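Local coordinates for YfdX protein (Salmonella enterica I, PDB 6A02) that is of unknown molecular mechanism but appears to have a dual role in bacterial antibiotic stress and virulence, at residues Gln20-Met25 / Asn130-Pro135; Gln137-Asp142 / Lys163-Gly168. All blocks are in the same frame, centred on the assembly; numbering follows the deposited sequence.

Interactions 1 and 2 show how one helix bundle is joined to a beta sheet and to itself. Interaction 1 sets helix 19-36 against the end of strand 125-135; the chain then runs directly into helix 136-151, which interaction 2 pairs with helix 155-167. Their centres lie 11 Å apart, and they touch. M25 is one joint: its SD is 3.8 Å from T139 CG2 and its CE 3.6 Å from A165 O. P135 CD lies 3.6 Å from G168 O, and I134 CB 3.9 Å from T139 OG1. Each contact has a side chain about 11 Å from a bound sodium ion, too far for coordination.

Interaction 1: residues Gln20-Met25 / Asn130-Pro135; sequences QAWQAM and NQELIP
I134 meets M25 and A21 where strand 125-135 crosses helix 19-36, the axes of the two short segments 76° apart and 10.2 Å at closest approach. The isoleucine works with two branches. Its CD1 lies 4.0 Å from M25 SD and 4.2 Å from A21 CB, while CG2 rests 4.1 Å from both SD and CG of M25. CG1 sits between the backbone N and the carbonyl carbon (chi1 60°), the more crowded choice, and the chain then runs on extended, which carries CD1 up to the helix. M25 instead folds back at chi2 and chi3, presenting the flank of its thioether; methionine and isoleucine run alongside one another with their ends pointing opposite ways. The A21 methyl also packs on I81 of strand 77-89 and L54 of helix 40-54, while I169 covers I134 as well.

Toward the start of the strand segment the chemistry turns polar. E132 reaches out fully extended, yet its OE1 stops 4.0 Å from W22 NE1, too long for a direct bond. A water closes the gap: it lies in the indole plane, accepts from W22 NE1 at 3.0 Å and donates to E132 OE1 at 3.2 Å. Indole and carboxylate planes stand almost perpendicular, 89° apart. The same tryptophan makes a cation-pi contact with R26 of the second subunit, so this edge of the contact belongs to the subunit interface too.

The helix is thus seated on the sheet through two chemistries, an apolar seam that works by shape and a water bridge that receives the indole N-H in the ring plane and probably helps hold the ring's rotation. The nearby carboxylate probably strengthens that bridge by polarising the water.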
loop_
_atom_site.group_PDB
_atom_site.type_symbol
_atom_site.label_atom_id
_atom_site.label_comp_id
_atom_site.label_asym_id
_atom_site.label_seq_id
_atom_site.Cartn_x
_atom_site.Cartn_y
_atom_site.Cartn_z
ATOM N N GLN A 20 -3.396 -4.090 -22.010
ATOM C CA GLN A 20 -4.542 -3.220 -22.245
ATOM C C GLN A 20 -5.307 -2.967 -20.955
ATOM O O GLN A 20 -5.713 -1.831 -20.679
ATOM C CB GLN A 20 -5.482 -3.828 -23.281
ATOM C CG GLN A 20 -4.964 -3.811 -24.709
ATOM C CD GLN A 20 -5.897 -4.558 -25.633
ATOM O OE1 GLN A 20 -6.180 -5.739 -25.420
ATOM N NE2 GLN A 20 -6.400 -3.871 -26.657
ATOM N N ALA A 21 -5.532 -4.015 -20.163
ATOM C CA ALA A 21 -6.266 -3.835 -18.915
ATOM C C ALA A 21 -5.451 -3.053 -17.899
ATOM O O ALA A 21 -6.017 -2.301 -17.097
ATOM C CB ALA A 21 -6.683 -5.185 -18.339
ATOM N N TRP A 22 -4.128 -3.224 -17.898
ATOM C CA TRP A 22 -3.306 -2.376 -17.045
ATOM C C TRP A 22 -3.492 -0.908 -17.402
ATOM O O TRP A 22 -3.702 -0.066 -16.519
ATOM C CB TRP A 22 -1.830 -2.790 -17.128
ATOM C CG TRP A 22 -1.038 -2.133 -16.054
ATOM C CD1 TRP A 22 -0.841 -2.587 -14.783
ATOM C CD2 TRP A 22 -0.374 -0.879 -16.141
ATOM N NE1 TRP A 22 -0.079 -1.693 -14.071
ATOM C CE2 TRP A 22 0.227 -0.637 -14.891
ATOM C CE3 TRP A 22 -0.212 0.057 -17.163
ATOM C CZ2 TRP A 22 0.963 0.508 -14.629
ATOM C CZ3 TRP A 22 0.524 1.192 -16.904
ATOM C CH2 TRP A 22 1.105 1.404 -15.648
ATOM N N GLN A 23 -3.433 -0.581 -18.697
ATOM C CA GLN A 23 -3.606 0.806 -19.109
ATOM C C GLN A 23 -5.014 1.297 -18.812
ATOM O O GLN A 23 -5.202 2.472 -18.477
ATOM C CB GLN A 23 -3.277 0.946 -20.596
ATOM C CG GLN A 23 -3.325 2.386 -21.104
ATOM C CD GLN A 23 -2.289 3.253 -20.429
ATOM O OE1 GLN A 23 -1.137 2.849 -20.279
ATOM N NE2 GLN A 23 -2.701 4.438 -19.974
ATOM N N ALA A 24 -6.005 0.412 -18.911
ATOM C CA ALA A 24 -7.371 0.789 -18.571
ATOM C C ALA A 24 -7.470 1.209 -17.111
ATOM O O ALA A 24 -8.129 2.207 -16.788
ATOM C CB ALA A 24 -8.326 -0.370 -18.864
ATOM N N MET A 25 -6.805 0.476 -16.216
ATOM C CA MET A 25 -6.853 0.850 -14.805
ATOM C C MET A 25 -6.155 2.180 -14.568
ATOM O O MET A 25 -6.608 2.986 -13.746
ATOM C CB MET A 25 -6.228 -0.250 -13.945
ATOM C CG MET A 25 -6.968 -1.585 -13.995
ATOM S SD MET A 25 -8.758 -1.437 -13.785
ATOM C CE MET A 25 -8.835 -0.742 -12.139
ATOM N N ASN A 130 4.145 -11.439 -7.354
ATOM C CA ASN A 130 2.916 -10.725 -7.000
ATOM C C ASN A 130 2.158 -10.437 -8.284
ATOM O O ASN A 130 2.599 -9.630 -9.106
ATOM C CB ASN A 130 3.233 -9.415 -6.288
ATOM C CG ASN A 130 4.198 -9.589 -5.166
ATOM O OD1 ASN A 130 3.894 -10.221 -4.160
ATOM N ND2 ASN A 130 5.383 -9.004 -5.320
ATOM N N GLN A 131 1.014 -11.081 -8.451
ATOM C CA GLN A 131 0.204 -10.919 -9.644
ATOM C C GLN A 131 -0.966 -10.002 -9.324
ATOM O O GLN A 131 -1.818 -10.339 -8.490
ATOM C CB GLN A 131 -0.296 -12.273 -10.143
ATOM C CG GLN A 131 0.828 -13.200 -10.626
ATOM C CD GLN A 131 0.307 -14.481 -11.233
ATOM O OE1 GLN A 131 -0.903 -14.681 -11.353
ATOM N NE2 GLN A 131 1.223 -15.358 -11.625
ATOM N N GLU A 132 -0.996 -8.845 -9.971
ATOM C CA GLU A 132 -2.100 -7.911 -9.830
ATOM C C GLU A 132 -3.228 -8.370 -10.740
ATOM O O GLU A 132 -3.003 -8.624 -11.926
ATOM C CB GLU A 132 -1.626 -6.517 -10.230
ATOM C CG GLU A 132 -2.653 -5.445 -10.001
ATOM C CD GLU A 132 -2.198 -4.060 -10.448
ATOM O OE1 GLU A 132 -1.075 -3.932 -10.972
ATOM O OE2 GLU A 132 -2.977 -3.094 -10.273
ATOM N N LEU A 133 -4.440 -8.472 -10.185
ATOM C CA LEU A 133 -5.598 -9.004 -10.890
ATOM C C LEU A 133 -6.770 -8.045 -10.776
ATOM O O LEU A 133 -6.930 -7.356 -9.762
ATOM C CB LEU A 133 -6.050 -10.353 -10.294
ATOM C CG LEU A 133 -4.972 -11.380 -9.912
ATOM C CD1 LEU A 133 -5.581 -12.572 -9.191
ATOM C CD2 LEU A 133 -4.217 -11.850 -11.140
ATOM N N ILE A 134 -7.619 -8.039 -11.803
ATOM C CA ILE A 134 -8.919 -7.368 -11.710
ATOM C C ILE A 134 -10.028 -8.311 -12.150
ATOM O O ILE A 134 -9.809 -9.190 -12.999
ATOM C CB ILE A 134 -8.990 -6.073 -12.535
ATOM C CG1 ILE A 134 -8.734 -6.358 -14.015
ATOM C CG2 ILE A 134 -8.049 -5.002 -11.956
ATOM C CD1 ILE A 134 -9.117 -5.207 -14.912
ATOM N N PRO A 135 -11.240 -8.149 -11.616
ATOM C CA PRO A 135 -12.395 -8.904 -12.121
ATOM C C PRO A 135 -12.876 -8.242 -13.403
ATOM O O PRO A 135 -13.251 -7.069 -13.403
ATOM C CB PRO A 135 -13.424 -8.759 -10.996
ATOM C CG PRO A 135 -13.091 -7.411 -10.373
ATOM C CD PRO A 135 -11.589 -7.263 -10.486
HETATM O O HOH W 1 0.965 -1.515 -11.282
#

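Interaction 2: residues Gln137-Asp142 / Lys163-Gly168; sequences QQTRKD and KSAQDG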
loop_
_atom_site.group_PDB
_atom_site.type_symbol
_atom_site.label_atom_id
_atom_site.label_comp_id
_atom_site.label_asym_id
_atom_site.label_seq_id
_atom_site.Cartn_x
_atom_site.Cartn_y
_atom_site.Cartn_z
ATOM N N GLN A 137 -15.439 -8.559 -15.821
ATOM C CA GLN A 137 -16.768 -8.048 -16.135
ATOM C C GLN A 137 -17.206 -7.006 -15.120
ATOM O O GLN A 137 -17.840 -6.011 -15.485
ATOM C CB GLN A 137 -17.784 -9.182 -16.251
ATOM C CG GLN A 137 -19.060 -8.763 -16.977
ATOM C CD GLN A 137 -18.793 -8.178 -18.362
ATOM O OE1 GLN A 137 -17.999 -8.718 -19.142
ATOM N NE2 GLN A 137 -19.450 -7.059 -18.669
ATOM N N GLN A 138 -16.863 -7.204 -13.846
ATOM C CA GLN A 138 -17.196 -6.210 -12.830
ATOM C C GLN A 138 -16.507 -4.877 -13.111
ATOM O O GLN A 138 -17.106 -3.807 -12.935
ATOM C CB GLN A 138 -16.856 -6.762 -11.445
ATOM C CG GLN A 138 -17.219 -5.852 -10.282
ATOM C CD GLN A 138 -17.082 -6.547 -8.924
ATOM O OE1 GLN A 138 -16.375 -7.556 -8.779
ATOM N NE2 GLN A 138 -17.754 -5.997 -7.916
ATOM N N THR A 139 -15.256 -4.917 -13.574
ATOM C CA THR A 139 -14.578 -3.676 -13.942
ATOM C C THR A 139 -15.203 -3.046 -15.176
ATOM O O THR A 139 -15.408 -1.828 -15.216
ATOM C CB THR A 139 -13.080 -3.913 -14.145
ATOM O OG1 THR A 139 -12.543 -4.533 -12.972
ATOM C CG2 THR A 139 -12.335 -2.595 -14.371
ATOM N N ARG A 140 -15.516 -3.857 -16.194
ATOM C CA ARG A 140 -16.205 -3.334 -17.371
ATOM C C ARG A 140 -17.481 -2.605 -16.977
ATOM O O ARG A 140 -17.753 -1.497 -17.456
ATOM C CB ARG A 140 -16.542 -4.472 -18.336
ATOM C CG ARG A 140 -15.375 -4.953 -19.151
ATOM C CD ARG A 140 -15.744 -6.245 -19.855
ATOM N NE ARG A 140 -14.728 -6.654 -20.818
ATOM C CZ ARG A 140 -14.714 -7.838 -21.416
ATOM N NH1 ARG A 140 -15.661 -8.726 -21.135
ATOM N NH2 ARG A 140 -13.760 -8.133 -22.295
ATOM N N LYS A 141 -18.271 -3.216 -16.089
ATOM C CA LYS A 141 -19.532 -2.607 -15.673
ATOM C C LYS A 141 -19.302 -1.291 -14.942
ATOM O O LYS A 141 -20.033 -0.322 -15.162
ATOM C CB LYS A 141 -20.344 -3.577 -14.814
ATOM C CG LYS A 141 -21.719 -3.040 -14.415
ATOM C CD LYS A 141 -22.535 -4.105 -13.692
ATOM C CE LYS A 141 -23.867 -3.557 -13.200
ATOM N NZ LYS A 141 -24.545 -4.529 -12.292
ATOM N N ASP A 142 -18.298 -1.234 -14.063
ATOM C CA ASP A 142 -17.969 0.028 -13.399
ATOM C C ASP A 142 -17.687 1.128 -14.418
ATOM O O ASP A 142 -18.157 2.262 -14.273
ATOM C CB ASP A 142 -16.745 -0.139 -12.494
ATOM C CG ASP A 142 -16.999 -0.992 -11.261
ATOM O OD1 ASP A 142 -18.170 -1.224 -10.888
ATOM O OD2 ASP A 142 -15.982 -1.410 -10.649
ATOM N N LYS A 163 -13.593 4.623 -8.304
ATOM C CA LYS A 163 -12.830 4.219 -7.125
ATOM C C LYS A 163 -13.090 2.759 -6.788
ATOM O O LYS A 163 -12.155 2.015 -6.458
ATOM C CB LYS A 163 -13.188 5.123 -5.940
ATOM C CG LYS A 163 -12.359 4.842 -4.670
ATOM C CD LYS A 163 -10.864 5.011 -4.964
ATOM C CE LYS A 163 -9.994 4.875 -3.710
ATOM N NZ LYS A 163 -8.563 5.196 -4.014
ATOM N N SER A 164 -14.353 2.330 -6.880
ATOM C CA SER A 164 -14.689 0.930 -6.650
ATOM C C SER A 164 -13.932 0.014 -7.601
ATOM O O SER A 164 -13.427 -1.039 -7.186
ATOM C CB SER A 164 -16.185 0.720 -6.804
ATOM O OG SER A 164 -16.499 -0.636 -6.554
ATOM N N ALA A 165 -13.820 0.402 -8.878
ATOM C CA ALA A 165 -13.025 -0.401 -9.804
ATOM C C ALA A 165 -11.581 -0.526 -9.331
ATOM O O ALA A 165 -10.996 -1.619 -9.369
ATOM C CB ALA A 165 -13.090 0.188 -11.215
ATOM N N GLN A 166 -10.987 0.576 -8.876
ATOM C CA GLN A 166 -9.613 0.527 -8.383
ATOM C C GLN A 166 -9.502 -0.332 -7.133
ATOM O O GLN A 166 -8.515 -1.056 -6.950
ATOM C CB GLN A 166 -9.128 1.937 -8.072
ATOM C CG GLN A 166 -8.938 2.793 -9.298
ATOM C CD GLN A 166 -8.383 4.152 -8.956
ATOM O OE1 GLN A 166 -7.282 4.508 -9.375
ATOM N NE2 GLN A 166 -9.140 4.918 -8.170
ATOM N N ASP A 167 -10.484 -0.232 -6.241
ATOM C CA ASP A 167 -10.448 -1.015 -5.013
ATOM C C ASP A 167 -10.618 -2.498 -5.283
ATOM O O ASP A 167 -10.322 -3.314 -4.396
ATOM C CB ASP A 167 -11.546 -0.555 -4.055
ATOM C CG ASP A 167 -11.269 0.798 -3.457
ATOM O OD1 ASP A 167 -10.102 1.230 -3.478
ATOM O OD2 ASP A 167 -12.230 1.411 -2.949
ATOM N N GLY A 168 -11.092 -2.863 -6.478
ATOM C CA GLY A 168 -11.221 -4.252 -6.869
ATOM C C GLY A 168 -9.937 -4.901 -7.327
ATOM O O GLY A 168 -9.917 -6.117 -7.547
HETATM O O HOH W 2 -12.288 -3.920 -10.302
HETATM O O HOH W 3 -16.232 -2.556 -8.456
#
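D142 overlaps A165 with one carboxylate oxygen, OD2, and with its CB, where helices 136-151 and 155-167 run nearly antiparallel, their segments 163° apart and 9.3 Å at closest approach. OD2 comes within 3.2 Å of A165 CA and 3.4 Å of its CB, and D142 CB backs onto the same methyl at 3.9 Å. With CG beside its own backbone N (chi1 -70°), the aspartate directs OD2 over the small residue. A165 N is also near, but the angle is poor and no hydrogen bond forms. T139 CG2 approaches A165 CB at 4.3 Å from a different direction, roughly at right angles to the aspartate.

Polar links between the helices run through water. One water donates to D142 OD2; S164 OG, held opposite its backbone N (chi1 -179°), faces that water at 2.7 Å. A second donates to both T139 OG1 and the backbone carbonyl oxygen A165 O, each at 2.8 Å. T139 OG1 also has a direct partner in P135 O, one turn back at the start of its helix.

Helix 19-36 closes over this pair, with M25 and I28 against T139. On another side the third subunit approaches: S164 packs on its A88, Q138 bonds its S126, and K141 forms a salt bridge with its D90.

These two antiparallel, sequence-adjacent helices form a helical hairpin. The CA atoms of T139 and A165 lie 5.5 Å apart, with the small A165 side chain facing helix 136-151, and the chemistry implies a mixed seam: a methyl contact flanked by two waters, one bridging D142 OD2 to S164 OG, the other T139 OG1 to A165 O.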